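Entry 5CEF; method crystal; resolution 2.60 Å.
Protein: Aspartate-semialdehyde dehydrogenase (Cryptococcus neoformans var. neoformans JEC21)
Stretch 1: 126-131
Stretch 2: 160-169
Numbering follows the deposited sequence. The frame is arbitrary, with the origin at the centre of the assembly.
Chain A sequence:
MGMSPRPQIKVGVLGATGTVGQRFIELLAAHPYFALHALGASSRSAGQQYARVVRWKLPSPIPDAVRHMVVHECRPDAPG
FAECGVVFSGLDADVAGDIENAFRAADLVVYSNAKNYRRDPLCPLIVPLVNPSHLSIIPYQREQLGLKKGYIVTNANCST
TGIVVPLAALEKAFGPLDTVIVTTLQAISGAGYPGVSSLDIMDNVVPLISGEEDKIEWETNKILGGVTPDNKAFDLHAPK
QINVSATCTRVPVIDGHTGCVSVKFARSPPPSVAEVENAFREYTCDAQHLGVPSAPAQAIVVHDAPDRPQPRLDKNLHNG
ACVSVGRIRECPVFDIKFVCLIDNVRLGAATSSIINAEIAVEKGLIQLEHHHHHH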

# COMPACT_ATOMS: atom_id res chain seq x y z
N ILE A 126 17.14 29.50 -6.35
CA ILE A 126 18.10 29.09 -5.36
C ILE A 126 17.68 27.85 -4.58
O ILE A 126 16.59 27.79 -4.03
CB ILE A 126 18.39 30.24 -4.40
CG1 ILE A 126 19.09 31.37 -5.16
CG2 ILE A 126 19.28 29.76 -3.26
CD1 ILE A 126 19.23 32.68 -4.40
N VAL A 127 18.54 26.86 -4.60
CA VAL A 127 18.54 25.77 -3.63
C VAL A 127 19.48 26.21 -2.55
O VAL A 127 20.68 26.34 -2.79
CB VAL A 127 19.06 24.47 -4.25
CG1 VAL A 127 19.25 23.38 -3.20
CG2 VAL A 127 18.10 24.04 -5.34
N PRO A 128 18.95 26.46 -1.35
CA PRO A 128 19.77 27.09 -0.30
C PRO A 128 21.05 26.35 0.06
O PRO A 128 21.99 26.99 0.52
CB PRO A 128 18.83 27.14 0.91
CG PRO A 128 17.68 26.21 0.57
CD PRO A 128 17.56 26.26 -0.92
N LEU A 129 21.10 25.03 -0.14
CA LEU A 129 22.31 24.28 0.17
C LEU A 129 23.27 24.16 -1.01
O LEU A 129 24.27 23.37 -0.93
CB LEU A 129 22.01 22.86 0.69
CG LEU A 129 20.97 22.76 1.81
CD1 LEU A 129 20.79 21.31 2.23
CD2 LEU A 129 21.35 23.65 2.98
N VAL A 130 23.04 24.96 -2.04
CA VAL A 130 23.86 24.89 -3.22
C VAL A 130 24.30 26.24 -3.74
O VAL A 130 25.50 26.46 -3.84
CB VAL A 130 23.12 24.17 -4.33
CG1 VAL A 130 23.91 24.23 -5.63
CG2 VAL A 130 22.86 22.73 -3.94
N ASN A 131 23.37 27.14 -4.09
CA ASN A 131 23.72 28.33 -4.84
C ASN A 131 23.20 29.67 -4.31
O ASN A 131 22.82 30.54 -5.10
CB ASN A 131 23.28 28.15 -6.27
CG ASN A 131 21.76 28.04 -6.42
OD1 ASN A 131 21.09 27.49 -5.54
ND2 ASN A 131 21.22 28.60 -7.48
N THR A 160 13.94 18.30 -7.60
CA THR A 160 15.12 19.01 -8.10
C THR A 160 16.17 19.15 -7.00
O THR A 160 17.35 18.89 -7.22
CB THR A 160 14.77 20.44 -8.63
OG1 THR A 160 13.90 20.36 -9.75
CG2 THR A 160 16.03 21.16 -9.08
N THR A 161 15.74 19.55 -5.82
CA THR A 161 16.66 19.74 -4.72
C THR A 161 17.33 18.43 -4.36
O THR A 161 18.54 18.38 -4.16
CB THR A 161 15.93 20.29 -3.48
OG1 THR A 161 15.38 21.58 -3.77
CG2 THR A 161 16.88 20.34 -2.30
N GLY A 162 16.56 17.34 -4.28
CA GLY A 162 17.15 16.03 -3.91
C GLY A 162 18.23 15.53 -4.87
O GLY A 162 19.12 14.76 -4.48
N ILE A 163 18.17 15.99 -6.12
CA ILE A 163 19.17 15.66 -7.10
C ILE A 163 20.36 16.63 -7.11
O ILE A 163 21.52 16.21 -7.06
CB ILE A 163 18.54 15.61 -8.49
CG1 ILE A 163 17.63 14.42 -8.56
CG2 ILE A 163 19.59 15.47 -9.58
CD1 ILE A 163 16.54 14.61 -9.58
N VAL A 164 20.10 17.93 -7.13
CA VAL A 164 21.15 18.90 -7.31
C VAL A 164 22.09 19.05 -6.14
O VAL A 164 23.25 19.44 -6.31
CB VAL A 164 20.50 20.24 -7.59
CG1 VAL A 164 21.54 21.30 -7.54
CG2 VAL A 164 19.87 20.19 -8.98
N VAL A 165 21.62 18.74 -4.93
CA VAL A 165 22.49 18.81 -3.79
C VAL A 165 23.64 17.82 -3.97
O VAL A 165 24.79 18.24 -3.89
CB VAL A 165 21.76 18.63 -2.46
CG1 VAL A 165 22.75 18.40 -1.35
CG2 VAL A 165 20.89 19.83 -2.18
N PRO A 166 23.36 16.55 -4.25
CA PRO A 166 24.49 15.66 -4.50
C PRO A 166 25.34 16.08 -5.67
O PRO A 166 26.57 15.98 -5.61
CB PRO A 166 23.82 14.31 -4.78
CG PRO A 166 22.60 14.36 -3.93
CD PRO A 166 22.13 15.79 -4.00
N LEU A 167 24.71 16.59 -6.72
CA LEU A 167 25.48 17.06 -7.88
C LEU A 167 26.45 18.18 -7.52
O LEU A 167 27.59 18.20 -7.98
CB LEU A 167 24.57 17.49 -9.02
CG LEU A 167 23.69 16.37 -9.63
CD1 LEU A 167 22.95 16.94 -10.83
CD2 LEU A 167 24.41 15.09 -10.01
N ALA A 168 26.01 19.07 -6.67
CA ALA A 168 26.82 20.19 -6.28
C ALA A 168 28.03 19.70 -5.51
O ALA A 168 29.13 20.27 -5.65
CB ALA A 168 26.00 21.15 -5.43
N ALA A 169 27.85 18.70 -4.67
CA ALA A 169 28.94 18.19 -3.86
C ALA A 169 29.98 17.55 -4.77
O ALA A 169 31.20 17.66 -4.55
CB ALA A 169 28.43 17.19 -2.85

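The segment 126-131 packs against the helix 160-169 mainly through methyl groups; no hydrogen bond crosses between them. The contact is small, burying 284 Å² summed over both sides.

Ile-126 leads into the contact without joining it; its side chain is out of reach of the helix. At Val-127 the chain meets the helix. The CA-to-CB bond points toward it, and with chi1 in the t well CG1 lies 4.0 Å from Thr-161 CG2 and 4.0 Å from Val-165 CG2, so that one methyl group touches two residues a helical turn apart. Thr-161 suits this position: its CG2 meets Val-127 CG1, and OG1, although it also lies 4.0 Å from Val-127 CG2, is hydrogen-bonded elsewhere in the structure. A threonine can therefore lie beside an apolar contact without leaving its hydroxyl unpaired.

The backbone of Val-127 also organizes the turn that follows. Its carbonyl oxygen accepts hydrogen bonds from Val-130 N (2.8 Å to Val-127 O) and from Asn-131 N (3.1 Å to Val-127 O). Pro-128, with phi at -57°, fits the first position after Val-127 in this turn, and it has no amide hydrogen to satisfy. Its ring makes no contact with the helix. Leu-129 contributes more modestly: its CB approaches Val-165 CG2 at 4.3 Å, and the residue has 25 Å² covered by the helix.

Val-130 is the second main anchor, with 62 Å² covered, nearly the same as the 64 Å² of Val-127. Its chi1 is also t. Both methyls pack on Ala-168 CB, CG1 at 3.7 Å, the closest contact between the stretches, and CG2 at 3.8 Å; CG2 also lies 3.9 Å from Val-165 CG2 and 4.1 Å from Val-164 CG1. The single methyl of Ala-168 is enough to meet Val-130, and the short side chain suits this close approach. Val-165 links the whole arrangement: although its CA-to-CB bond points sideways, its CG2 is shared by Val-127, Leu-129 and Val-130. Branching at CB gives each of these valines two methyls close to the backbone, well suited to packing where the CA atoms of Val-130 and Val-165 are 6.3 Å apart.

Asn-131 closes the segment without touching the helix. Its side chain turns back on the loop, with OD1 accepting a hydrogen bond from Val-127 N (2.8 Å from OD1 of Asn-131), while ND2 is bonded to a residue just outside the stretch. Together with the two bonds to Val-127 O, this ties both ends of the turn and helps hold Val-127 and Val-130 in position. The helix is internally bonded as well, with Val-164 N to Thr-160 O at 2.9 Å and Ala-168 N to Val-164 O at 2.8 Å. It is kinked at Pro-166, whose nitrogen cannot donate to the preceding turn and whose CA-to-CB bond points away from the loop.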